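Long-range contacts in sister chromatid cohesion protein (Chaetomium thermophilum, PDB 5T8V), which probably loads the cohesin ring onto chromatin as an Scc2/Nipped-B family protein, here seen as its helical-repeat C-terminal fragment: residues Ala16-Leu20 with Ala65-Thr69; Leu24-Phe28 with Asp82-Leu86; Ser133-Met137 with Ala151-Ala155; Ile127-Arg131 with Thr198-Leu203; Phe75-Leu80 with Arg141-Leu146. All blocks are in the same frame, centred on the assembly; numbering follows the deposited sequence.

Overall arrangement
All five contacts lie at the N-terminal end of the elongated, mainly helical chain, 61 to 78 Å from its centre. Interactions 1 and 2 share helix 9-36, which meets helix 56-71 in the first and helix 81-96 in the second, with centres about 13 Å apart. Interactions 3 and 4 share helix 120-136, packed on helices 149-172 and 190-213, with centres about 11 Å apart; A155 CB touches A130 CB at 3.9 Å. Interaction 5 joins two interhelical loops and touches interactions 1, 2 and 3, chiefly through F75, V78 and L146. Citrate, probably from the crystallisation liquor, is hydrogen-bonded by K202 in interaction 4 and by R135 in segment 133-137.

Interaction 1: residues Ala16-Leu20 with Ala65-Thr69; sequences ALHEL and ALKKT
Two helical segments, A16-L20 of helix 9-36 and A65-T69 of helix 56-71, run nearly antiparallel, their axes 9.0 Å apart at closest approach and crossing at -153°. The register pairs A16 with T69 (CA-CA 5.8 Å) and L20 with A65 (CA-CA 5.3 Å), so an alanine in each pair lets the backbones come close. L20 contributes the largest single share of the interface. With chi1 t and chi2 at 134°, between wells, L20 lays CD1 against A65 CB at 3.6 Å, L66 N at 3.4 Å and L66 CD2 at 3.5 Å. L66 starts away from the partner helix, but its m,t rotamer brings CD2 back to L20. One turn away, A16 CB rests 3.9 Å from K68 CB, and T69 CG2 sits 4.0 Å from A16 O. The p rotamer of T69 directs OG1 to its own helix, where it donates to L66 O at 2.5 Å, and leaves the methyl for the interface. At the exposed margin, E19 (m,t) and the extended K68 form a long salt bridge, OE1 to NZ 3.7 Å. F75 and V78 of the following loop cover L66, T69 and L20. Such close antiparallel helix packing is that of the HEAT-repeat architecture of the cohesin loader.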
# COMPACT_ATOMS: atom_id res chain seq x y z
N ALA A 16 -15.89 42.69 -58.75
CA ALA A 16 -16.00 41.24 -58.78
C ALA A 16 -17.02 40.79 -59.82
O ALA A 16 -16.79 39.82 -60.55
CB ALA A 16 -16.39 40.71 -57.40
N LEU A 17 -18.14 41.51 -59.93
CA LEU A 17 -19.16 41.17 -60.91
C LEU A 17 -18.60 41.25 -62.33
O LEU A 17 -18.75 40.31 -63.12
CB LEU A 17 -20.36 42.09 -60.77
CG LEU A 17 -21.52 41.84 -61.73
CD1 LEU A 17 -22.24 40.54 -61.39
CD2 LEU A 17 -22.49 43.01 -61.73
N HIS A 18 -17.94 42.36 -62.67
CA HIS A 18 -17.44 42.53 -64.03
C HIS A 18 -16.32 41.53 -64.33
O HIS A 18 -16.21 41.05 -65.46
CB HIS A 18 -16.96 43.96 -64.24
CG HIS A 18 -18.08 44.94 -64.46
ND1 HIS A 18 -19.38 44.54 -64.68
CD2 HIS A 18 -18.08 46.29 -64.49
CE1 HIS A 18 -20.14 45.61 -64.83
NE2 HIS A 18 -19.38 46.69 -64.72
N GLU A 19 -15.49 41.22 -63.34
CA GLU A 19 -14.43 40.24 -63.54
C GLU A 19 -15.02 38.86 -63.82
O GLU A 19 -14.62 38.18 -64.77
CB GLU A 19 -13.51 40.19 -62.32
CG GLU A 19 -12.60 41.41 -62.19
CD GLU A 19 -11.72 41.35 -60.95
OE1 GLU A 19 -11.94 40.47 -60.10
OE2 GLU A 19 -10.81 42.20 -60.83
N LEU A 20 -16.00 38.44 -63.01
CA LEU A 20 -16.62 37.15 -63.24
C LEU A 20 -17.35 37.12 -64.58
O LEU A 20 -17.35 36.09 -65.26
CB LEU A 20 -17.59 36.81 -62.11
CG LEU A 20 -18.29 35.46 -62.32
CD1 LEU A 20 -18.27 34.63 -61.05
CD2 LEU A 20 -19.72 35.65 -62.81
N ALA A 65 -13.82 33.51 -58.63
CA ALA A 65 -14.66 34.66 -58.94
C ALA A 65 -16.05 34.51 -58.34
O ALA A 65 -16.61 35.47 -57.79
CB ALA A 65 -14.74 34.83 -60.46
N LEU A 66 -16.63 33.31 -58.43
CA LEU A 66 -17.94 33.06 -57.84
C LEU A 66 -17.93 33.34 -56.34
O LEU A 66 -18.84 33.98 -55.81
CB LEU A 66 -18.38 31.62 -58.12
CG LEU A 66 -18.76 31.30 -59.57
CD1 LEU A 66 -18.78 29.80 -59.79
CD2 LEU A 66 -20.10 31.91 -59.92
N LYS A 67 -16.90 32.85 -55.64
CA LYS A 67 -16.80 33.12 -54.21
C LYS A 67 -16.72 34.62 -53.94
O LYS A 67 -17.33 35.11 -52.99
CB LYS A 67 -15.57 32.40 -53.63
CG LYS A 67 -15.19 32.85 -52.23
CD LYS A 67 -14.31 31.82 -51.54
CE LYS A 67 -13.44 32.44 -50.46
NZ LYS A 67 -12.25 33.14 -51.04
N LYS A 68 -15.98 35.35 -54.78
CA LYS A 68 -15.96 36.81 -54.64
C LYS A 68 -17.36 37.39 -54.74
O LYS A 68 -17.77 38.21 -53.91
CB LYS A 68 -15.04 37.43 -55.69
CG LYS A 68 -13.59 37.56 -55.26
CD LYS A 68 -12.78 38.32 -56.30
CE LYS A 68 -11.31 38.42 -55.92
NZ LYS A 68 -10.52 39.17 -56.93
N THR A 69 -18.12 36.99 -55.76
CA THR A 69 -19.46 37.54 -55.93
C THR A 69 -20.37 37.19 -54.76
O THR A 69 -21.22 37.99 -54.36
CB THR A 69 -20.08 37.06 -57.24
OG1 THR A 69 -20.11 35.62 -57.26
CG2 THR A 69 -19.29 37.57 -58.44

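Interaction 2: residues Leu24-Phe28 with Asp82-Leu86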
# COMPACT_ATOMS: atom_id res chain seq x y z
N LEU A 24 -16.21 34.62 -67.45
CA LEU A 24 -17.28 33.72 -67.88
C LEU A 24 -17.42 33.73 -69.39
O LEU A 24 -17.45 32.68 -70.04
CB LEU A 24 -18.59 34.14 -67.21
CG LEU A 24 -19.75 33.16 -67.23
CD1 LEU A 24 -19.53 32.04 -66.22
CD2 LEU A 24 -21.06 33.89 -66.94
N GLN A 25 -17.51 34.93 -69.99
CA GLN A 25 -17.60 35.02 -71.44
C GLN A 25 -16.39 34.38 -72.11
O GLN A 25 -16.54 33.64 -73.08
CB GLN A 25 -17.74 36.49 -71.86
CG GLN A 25 -19.00 37.17 -71.35
CD GLN A 25 -20.27 36.47 -71.79
OE1 GLN A 25 -20.34 35.92 -72.89
NE2 GLN A 25 -21.27 36.47 -70.92
N ALA A 26 -15.19 34.66 -71.59
CA ALA A 26 -13.99 34.04 -72.15
C ALA A 26 -14.09 32.52 -72.12
O ALA A 26 -13.65 31.84 -73.06
CB ALA A 26 -12.76 34.52 -71.38
N ALA A 27 -14.66 31.96 -71.05
CA ALA A 27 -14.80 30.51 -70.96
C ALA A 27 -15.81 30.00 -71.98
O ALA A 27 -15.56 28.99 -72.66
CB ALA A 27 -15.22 30.11 -69.55
N PHE A 28 -16.96 30.67 -72.12
CA PHE A 28 -17.98 30.18 -73.04
C PHE A 28 -17.51 30.25 -74.48
O PHE A 28 -17.70 29.30 -75.25
CB PHE A 28 -19.27 30.98 -72.85
CG PHE A 28 -19.92 30.78 -71.50
CD1 PHE A 28 -19.52 29.75 -70.66
CD2 PHE A 28 -20.94 31.62 -71.09
CE1 PHE A 28 -20.12 29.57 -69.43
CE2 PHE A 28 -21.54 31.44 -69.86
CZ PHE A 28 -21.13 30.42 -69.03
N ASP A 82 -27.10 32.48 -68.20
CA ASP A 82 -25.75 31.99 -68.47
C ASP A 82 -25.12 31.31 -67.25
O ASP A 82 -23.93 30.98 -67.28
CB ASP A 82 -24.86 33.12 -68.98
CG ASP A 82 -24.63 34.22 -67.97
OD1 ASP A 82 -24.70 33.96 -66.75
OD2 ASP A 82 -24.37 35.37 -68.40
N LEU A 83 -25.89 31.11 -66.18
CA LEU A 83 -25.48 30.21 -65.10
C LEU A 83 -25.99 28.80 -65.33
O LEU A 83 -25.30 27.83 -65.00
CB LEU A 83 -25.98 30.73 -63.75
CG LEU A 83 -25.08 31.73 -63.01
CD1 LEU A 83 -25.80 32.31 -61.81
CD2 LEU A 83 -23.78 31.07 -62.56
N ILE A 84 -27.19 28.67 -65.90
CA ILE A 84 -27.67 27.36 -66.33
C ILE A 84 -26.70 26.75 -67.33
O ILE A 84 -26.49 25.53 -67.35
CB ILE A 84 -29.09 27.48 -66.92
CG1 ILE A 84 -30.10 27.81 -65.81
CG2 ILE A 84 -29.51 26.19 -67.63
CD1 ILE A 84 -30.72 29.17 -65.95
N TYR A 85 -26.11 27.58 -68.18
CA TYR A 85 -25.16 27.08 -69.17
C TYR A 85 -23.90 26.55 -68.49
O TYR A 85 -23.40 25.47 -68.84
CB TYR A 85 -24.82 28.18 -70.18
CG TYR A 85 -23.91 27.73 -71.31
CD1 TYR A 85 -24.22 26.60 -72.06
CD2 TYR A 85 -22.76 28.44 -71.62
CE1 TYR A 85 -23.39 26.19 -73.10
CE2 TYR A 85 -21.93 28.03 -72.65
CZ TYR A 85 -22.25 26.91 -73.39
OH TYR A 85 -21.43 26.51 -74.41
N LEU A 86 -23.37 27.30 -67.52
CA LEU A 86 -22.22 26.80 -66.77
C LEU A 86 -22.55 25.50 -66.07
O LEU A 86 -21.75 24.55 -66.09
CB LEU A 86 -21.76 27.86 -65.77
CG LEU A 86 -20.56 27.50 -64.88
CD1 LEU A 86 -19.37 27.05 -65.72
CD2 LEU A 86 -20.17 28.68 -64.01
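This is an aromatic and aliphatic helix-helix contact at the N-terminal end of the fold, where L24-F28 of helix 9-36 meets D82-L86 near the start of helix 81-96. The short axes cross at 52° and come no closer than 11.6 Å, a separation bridged by large side chains; even the nearest CA atoms, those of F28 and L86, are 8.3 Å apart. F28 is the main wedge. Y85 turns its ring edge to one face of F28 in a T-shaped pair, with centroids 4.7 Å apart, planes at 74° and F28 CD1 3.6 Å from Y85 CE2. At the tip of the ring, F28 CZ lies 3.3 Å from the backbone D82 O, near the ring plane, and touches the side chain of L86 at CB, 4.2 Å away. Beside it L24 CD1 meets L86 CD2 at 4.1 Å, and L62 of helix 56-71 touches both leucines, extending this apolar layer to a third helix. D82 covers the other end of the contact, OD1 lying 3.6 Å from L24 CD2. No hydrogen bond or salt bridge joins the two segments, which implies that shape fit, ring packing and burial of apolar surface hold them together.

Interaction 3: residues Ser133-Met137 with Ala151-Ala155; sequences SMRIM and AIEQA
M134 curls its thioether over A151 and I152: from an m,m start, with chi3 at 107°, CE reaches A151 O at 3.7 Å, A151 CB at 3.9 Å and A155 CB at 4.2 Å, while SD lies 4.1 Å from I152 CG1. The residue belongs to S133-M137, at the C-terminal end of helix 120-136, and its partner A151-A155 lies near the start of helix 149-172. S133-I136 and all of A151-A155 are helical, with M137 N still bonded to S133 O (3.0 Å) and A155 N to A151 O (2.9 Å). The nearest CA pairs are S133 with A151 (7.0 Å) and M134 with I152 (7.3 Å). M137, in an m,t,m rotamer, extends alongside the first methionine and sets its CE 3.8 Å from I152 CG1 and 4.2 Å from A151 CB. I152 takes the m,t form, which places CG1 within reach of both methionines. S133 CB adds a looser touch on A151 CB at 4.4 Å; its OG bonds to A129 O, within its own helix. M206, M207 and L210 of helix 190-213 pack on M134 as well. Methionines set against alanines thus join two consecutive helices, linked by a twelve-residue connection, of this HEAT-repeat protein.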
# COMPACT_ATOMS: atom_id res chain seq x y z
N SER A 133 -20.53 23.50 -59.38
CA SER A 133 -21.97 23.31 -59.23
C SER A 133 -22.40 23.54 -57.79
O SER A 133 -23.35 24.30 -57.52
CB SER A 133 -22.36 21.90 -59.69
OG SER A 133 -22.11 21.72 -61.07
N MET A 134 -21.72 22.90 -56.84
CA MET A 134 -22.08 23.06 -55.43
C MET A 134 -22.01 24.53 -55.02
O MET A 134 -22.97 25.07 -54.45
CB MET A 134 -21.16 22.21 -54.56
CG MET A 134 -21.19 20.72 -54.87
SD MET A 134 -22.85 20.01 -54.86
CE MET A 134 -23.12 19.77 -56.61
N ARG A 135 -20.89 25.19 -55.31
CA ARG A 135 -20.76 26.60 -54.94
C ARG A 135 -21.90 27.42 -55.53
O ARG A 135 -22.44 28.31 -54.86
CB ARG A 135 -19.42 27.15 -55.40
CG ARG A 135 -19.28 28.64 -55.20
CD ARG A 135 -17.83 29.05 -55.10
NE ARG A 135 -17.22 28.60 -53.85
CZ ARG A 135 -15.91 28.57 -53.62
NH1 ARG A 135 -15.06 28.96 -54.56
NH2 ARG A 135 -15.45 28.15 -52.45
N ILE A 136 -22.29 27.14 -56.77
CA ILE A 136 -23.44 27.82 -57.36
C ILE A 136 -24.68 27.57 -56.52
O ILE A 136 -25.53 28.45 -56.37
CB ILE A 136 -23.63 27.37 -58.82
CG1 ILE A 136 -22.52 27.96 -59.70
CG2 ILE A 136 -25.01 27.79 -59.35
CD1 ILE A 136 -22.47 27.39 -61.10
N MET A 137 -24.81 26.36 -55.97
CA MET A 137 -25.92 26.07 -55.07
C MET A 137 -25.71 26.64 -53.67
O MET A 137 -26.59 26.47 -52.82
CB MET A 137 -26.15 24.56 -54.98
CG MET A 137 -26.96 23.99 -56.13
SD MET A 137 -27.34 22.24 -55.92
CE MET A 137 -25.73 21.52 -56.25
N ALA A 151 -26.91 16.77 -59.44
CA ALA A 151 -25.55 17.29 -59.32
C ALA A 151 -24.93 16.87 -57.99
O ALA A 151 -23.78 16.43 -57.94
CB ALA A 151 -25.55 18.81 -59.47
N ILE A 152 -25.69 17.01 -56.90
CA ILE A 152 -25.23 16.52 -55.61
C ILE A 152 -24.89 15.04 -55.71
O ILE A 152 -23.86 14.58 -55.20
CB ILE A 152 -26.28 16.79 -54.52
CG1 ILE A 152 -26.51 18.29 -54.37
CG2 ILE A 152 -25.84 16.18 -53.19
CD1 ILE A 152 -27.65 18.66 -53.46
N GLU A 153 -25.75 14.26 -56.37
CA GLU A 153 -25.50 12.82 -56.50
C GLU A 153 -24.16 12.57 -57.20
O GLU A 153 -23.36 11.73 -56.75
CB GLU A 153 -26.65 12.16 -57.26
CG GLU A 153 -26.89 10.72 -56.86
CD GLU A 153 -27.37 10.59 -55.43
OE1 GLU A 153 -27.92 11.57 -54.89
OE2 GLU A 153 -27.20 9.50 -54.83
N GLN A 154 -23.91 13.28 -58.30
CA GLN A 154 -22.66 13.12 -59.03
C GLN A 154 -21.46 13.47 -58.15
O GLN A 154 -20.48 12.72 -58.08
CB GLN A 154 -22.68 13.98 -60.29
CG GLN A 154 -23.73 13.57 -61.31
CD GLN A 154 -23.90 14.60 -62.41
OE1 GLN A 154 -23.70 15.80 -62.20
NE2 GLN A 154 -24.28 14.14 -63.60
N ALA A 155 -21.52 14.63 -57.48
CA ALA A 155 -20.43 15.03 -56.60
C ALA A 155 -20.16 13.96 -55.55
O ALA A 155 -19.01 13.58 -55.30
CB ALA A 155 -20.76 16.37 -55.95

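Interaction 4: residues Ile127-Arg131 with Thr198-Leu203; sequences IRAAR and TDAQKL
Helical segments I127-R131 and T198-L203 run in nearly the same direction, their axes 9.1 Å apart at closest approach and crossing at 22°. The nearest CA pairs are R128-D199 (6.4 Å) and R131-L203 (5.3 Å). The ionic part is a salt bridge: R128, m,t,t with chi4 near -87°, brings NE to 2.9 Å and NH2 to 3.4 Å from D199 OD1, both weak hydrogen bonds. D199 holds an m rotamer, with OD1 near the guanidinium plane. A further weak hydrogen bond runs from R131 NE to the backbone K202 O at 3.1 Å, and K202 CD lies over one face of this guanidinium. Q63 receives a hydrogen bond from NH1 of each arginine, that from R128 being weak. K202 NZ is 3.7 Å from R128 NH2, a proximity of like charges, and it also binds a citrate, probably from the crystallisation liquor. In the apolar packing, I127 (m,t) sets CG2 3.6 Å from D199 CB and 4.0 Å from L203 CB, while L203 (t,p) brings CD1 to 3.8 Å from A130 CB. Helices 120-136 and 190-213 thus lie side by side, with L162, A155 and C159 of helix 149-172 packing against their apolar residues and K249 and F253 of helix 247-267 meeting Q201.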
# COMPACT_ATOMS: atom_id res chain seq x y z
N ILE A 127 -14.07 16.81 -61.25
CA ILE A 127 -14.00 17.14 -59.82
C ILE A 127 -14.34 18.61 -59.61
O ILE A 127 -15.26 18.97 -58.86
CB ILE A 127 -12.60 16.80 -59.27
CG1 ILE A 127 -12.37 15.29 -59.33
CG2 ILE A 127 -12.45 17.29 -57.83
CD1 ILE A 127 -10.94 14.87 -59.03
N ARG A 128 -13.59 19.49 -60.28
CA ARG A 128 -13.81 20.92 -60.07
C ARG A 128 -15.09 21.41 -60.73
O ARG A 128 -15.62 22.45 -60.32
CB ARG A 128 -12.59 21.69 -60.57
CG ARG A 128 -11.39 21.50 -59.65
CD ARG A 128 -10.32 22.54 -59.87
NE ARG A 128 -9.34 22.53 -58.78
CZ ARG A 128 -9.46 23.22 -57.65
NH1 ARG A 128 -10.53 23.98 -57.43
NH2 ARG A 128 -8.51 23.14 -56.72
N ALA A 129 -15.60 20.69 -61.73
CA ALA A 129 -16.94 20.98 -62.22
C ALA A 129 -17.98 20.77 -61.12
O ALA A 129 -18.85 21.63 -60.90
CB ALA A 129 -17.26 20.09 -63.43
N ALA A 130 -17.89 19.64 -60.42
CA ALA A 130 -18.77 19.40 -59.28
C ALA A 130 -18.63 20.51 -58.25
O ALA A 130 -19.63 21.05 -57.75
CB ALA A 130 -18.46 18.05 -58.64
N ARG A 131 -17.39 20.87 -57.91
CA ARG A 131 -17.18 21.95 -56.95
C ARG A 131 -17.90 23.23 -57.39
O ARG A 131 -18.57 23.89 -56.59
CB ARG A 131 -15.69 22.21 -56.76
CG ARG A 131 -15.39 23.27 -55.71
CD ARG A 131 -13.95 23.23 -55.26
NE ARG A 131 -13.78 23.92 -53.98
CZ ARG A 131 -13.42 25.19 -53.83
NH1 ARG A 131 -13.18 25.95 -54.89
NH2 ARG A 131 -13.30 25.70 -52.61
N THR A 198 -5.38 18.05 -54.39
CA THR A 198 -5.96 19.34 -54.03
C THR A 198 -7.40 19.45 -54.51
O THR A 198 -8.28 19.90 -53.77
CB THR A 198 -5.11 20.48 -54.61
OG1 THR A 198 -3.79 20.42 -54.06
CG2 THR A 198 -5.73 21.85 -54.28
N ASP A 199 -7.66 19.04 -55.75
CA ASP A 199 -9.03 19.06 -56.26
C ASP A 199 -9.96 18.25 -55.37
O ASP A 199 -11.06 18.69 -55.03
CB ASP A 199 -9.06 18.51 -57.70
CG ASP A 199 -8.24 19.36 -58.65
OD1 ASP A 199 -7.54 20.29 -58.19
OD2 ASP A 199 -8.28 19.08 -59.87
N ALA A 200 -9.52 17.05 -54.97
CA ALA A 200 -10.35 16.21 -54.10
C ALA A 200 -10.63 16.91 -52.77
O ALA A 200 -11.79 16.97 -52.33
CB ALA A 200 -9.66 14.86 -53.87
N GLN A 201 -9.59 17.43 -52.12
CA GLN A 201 -9.80 18.16 -50.87
C GLN A 201 -10.83 19.26 -51.06
O GLN A 201 -11.81 19.35 -50.31
CB GLN A 201 -8.48 18.76 -50.39
CG GLN A 201 -7.46 17.76 -49.88
CD GLN A 201 -6.27 18.44 -49.22
OE1 GLN A 201 -6.27 19.66 -49.02
NE2 GLN A 201 -5.25 17.66 -48.88
N LYS A 202 -10.63 20.11 -52.07
CA LYS A 202 -11.52 21.24 -52.29
C LYS A 202 -12.96 20.78 -52.51
O LYS A 202 -13.91 21.44 -52.08
CB LYS A 202 -11.03 22.05 -53.49
CG LYS A 202 -9.64 22.65 -53.29
CD LYS A 202 -9.67 23.85 -52.35
CE LYS A 202 -8.29 24.50 -52.24
NZ LYS A 202 -7.77 24.97 -53.56
N LEU A 203 -13.15 19.64 -53.19
CA LEU A 203 -14.50 19.13 -53.39
C LEU A 203 -15.12 18.66 -52.08
O LEU A 203 -16.26 19.03 -51.76
CB LEU A 203 -14.49 17.99 -54.41
CG LEU A 203 -15.86 17.35 -54.68
CD1 LEU A 203 -16.86 18.39 -55.18
CD2 LEU A 203 -15.73 16.21 -55.67

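Interaction 5: residues Phe75-Leu80 with Arg141-Leu146; sequences FMTVPL and REEKQL
R141 reaches from one interhelical loop into another, its guanidinium meeting the backbone of F75-L80. R141 NH1 donates to F75 O at 2.9 Å (146° at the hydrogen) and to V78 O at 2.9 Å (135°), so two carbonyls of the turn share one nitrogen; M76 O is also close to NH1, at 2.8 Å, but at an angle too poor for a bond. The rotamer is m,t,p with chi4 near 116°. Within its own segment the guanidinium is also held by E143 (m,p): R141 NE donates weakly to E143 OE1 at 3.3 Å and R141 NH2 weakly to E143 OE2 at 3.2 Å, both as part of the salt bridge between the two residues. R141 O accepts from Y147 OH. F75-T77 have helical backbone angles, V78 and P79 are extended, and K144-L146 form a 3-10 turn. The contact thus ties the loop between helices 56-71 and 81-96 to that between helices 120-136 and 149-172, two non-consecutive connections of the HEAT-repeat array. The nearest CA pairs are M76-R141 (6.4 Å) and L80-E143 (8.2 Å). F75, in t, brings CE2 to 3.4 Å from R141 CD; the cation-pi geometry, 5.6 Å from R141 CZ to the F75 ring centroid, is at most weakly attractive. L80 (t,p) packs CD1 at 3.7 Å on both E143 CG and L146 CD2, while L83 of helix 81-96 touches F75, V78 and L146.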
# COMPACT_ATOMS: atom_id res chain seq x y z
N PHE A 75 -23.72 38.21 -56.11
CA PHE A 75 -23.97 37.02 -56.91
C PHE A 75 -25.39 36.99 -57.47
O PHE A 75 -25.63 36.32 -58.48
CB PHE A 75 -23.72 35.77 -56.05
CG PHE A 75 -23.91 34.47 -56.77
CD1 PHE A 75 -23.15 34.17 -57.89
CD2 PHE A 75 -24.84 33.55 -56.32
CE1 PHE A 75 -23.33 32.97 -58.56
CE2 PHE A 75 -25.01 32.35 -56.98
CZ PHE A 75 -24.26 32.05 -58.10
N MET A 76 -26.32 37.71 -56.84
CA MET A 76 -27.69 37.75 -57.33
C MET A 76 -27.80 38.43 -58.68
O MET A 76 -28.73 38.17 -59.44
CB MET A 76 -28.57 38.47 -56.31
CG MET A 76 -28.17 39.93 -56.07
SD MET A 76 -28.84 40.60 -54.54
CE MET A 76 -27.91 39.68 -53.32
N THR A 77 -26.85 39.32 -59.01
CA THR A 77 -26.92 40.08 -60.25
C THR A 77 -26.41 39.30 -61.45
O THR A 77 -26.73 39.67 -62.59
CB THR A 77 -26.12 41.38 -60.11
OG1 THR A 77 -26.44 42.01 -58.86
CG2 THR A 77 -26.45 42.34 -61.25
N VAL A 78 -25.64 38.24 -61.23
CA VAL A 78 -25.13 37.41 -62.32
C VAL A 78 -26.30 36.96 -63.19
O VAL A 78 -27.28 36.42 -62.65
CB VAL A 78 -24.34 36.21 -61.79
CG1 VAL A 78 -24.01 35.22 -62.91
CG2 VAL A 78 -23.06 36.68 -61.12
N PRO A 79 -26.25 37.14 -64.51
CA PRO A 79 -27.36 36.70 -65.35
C PRO A 79 -27.68 35.23 -65.12
O PRO A 79 -26.80 34.37 -65.18
CB PRO A 79 -26.86 36.96 -66.77
CG PRO A 79 -25.86 38.05 -66.62
CD PRO A 79 -25.21 37.82 -65.29
N LEU A 80 -28.96 34.95 -64.85
CA LEU A 80 -29.39 33.57 -64.65
C LEU A 80 -29.12 32.72 -65.88
O LEU A 80 -28.50 31.65 -65.78
CB LEU A 80 -30.88 33.55 -64.30
CG LEU A 80 -31.56 32.18 -64.24
CD1 LEU A 80 -31.10 31.41 -63.00
CD2 LEU A 80 -33.07 32.33 -64.27
N ARG A 141 -29.44 32.09 -54.05
CA ARG A 141 -30.40 32.46 -55.08
C ARG A 141 -31.59 31.50 -55.04
O ARG A 141 -31.50 30.35 -54.60
CB ARG A 141 -29.75 32.45 -56.46
CG ARG A 141 -28.74 33.57 -56.67
CD ARG A 141 -28.04 33.45 -58.01
NE ARG A 141 -28.96 33.64 -59.14
CZ ARG A 141 -28.90 34.63 -60.03
NH1 ARG A 141 -27.94 35.55 -59.97
NH2 ARG A 141 -29.79 34.69 -61.01
N GLU A 142 -32.74 31.99 -55.52
CA GLU A 142 -34.00 31.28 -55.39
C GLU A 142 -34.43 30.54 -56.64
O GLU A 142 -35.32 29.68 -56.56
CB GLU A 142 -35.11 32.26 -54.99
CG GLU A 142 -34.90 32.92 -53.64
CD GLU A 142 -35.99 33.93 -53.31
OE1 GLU A 142 -37.14 33.74 -53.76
OE2 GLU A 142 -35.68 34.91 -52.60
N GLU A 143 -33.85 30.84 -57.80
CA GLU A 143 -34.26 30.18 -59.03
C GLU A 143 -34.08 28.67 -58.91
O GLU A 143 -33.07 28.18 -58.41
CB GLU A 143 -33.45 30.71 -60.21
CG GLU A 143 -33.72 32.17 -60.55
CD GLU A 143 -32.83 33.13 -59.78
OE1 GLU A 143 -32.13 32.68 -58.85
OE2 GLU A 143 -32.84 34.33 -60.12
N LYS A 144 -35.09 27.93 -59.38
CA LYS A 144 -35.07 26.48 -59.27
C LYS A 144 -34.08 25.84 -60.25
O LYS A 144 -33.63 24.72 -60.00
CB LYS A 144 -36.47 25.92 -59.51
CG LYS A 144 -37.53 26.48 -58.58
CD LYS A 144 -37.30 26.08 -57.13
CE LYS A 144 -38.40 26.60 -56.22
NZ LYS A 144 -38.24 26.15 -54.81
N GLN A 145 -33.75 26.52 -61.35
CA GLN A 145 -32.83 25.95 -62.33
C GLN A 145 -31.39 25.91 -61.83
O GLN A 145 -30.53 25.35 -62.53
CB GLN A 145 -32.89 26.75 -63.63
CG GLN A 145 -34.29 26.87 -64.23
CD GLN A 145 -34.97 28.17 -63.85
OE1 GLN A 145 -34.79 28.69 -62.76
NE2 GLN A 145 -35.76 28.70 -64.77
N LEU A 146 -31.10 26.49 -60.67
CA LEU A 146 -29.75 26.50 -60.11
C LEU A 146 -29.53 25.41 -59.07
O LEU A 146 -28.42 25.29 -58.55
CB LEU A 146 -29.46 27.87 -59.49
CG LEU A 146 -29.59 29.08 -60.43
CD1 LEU A 146 -29.26 30.36 -59.69
CD2 LEU A 146 -28.71 28.93 -61.66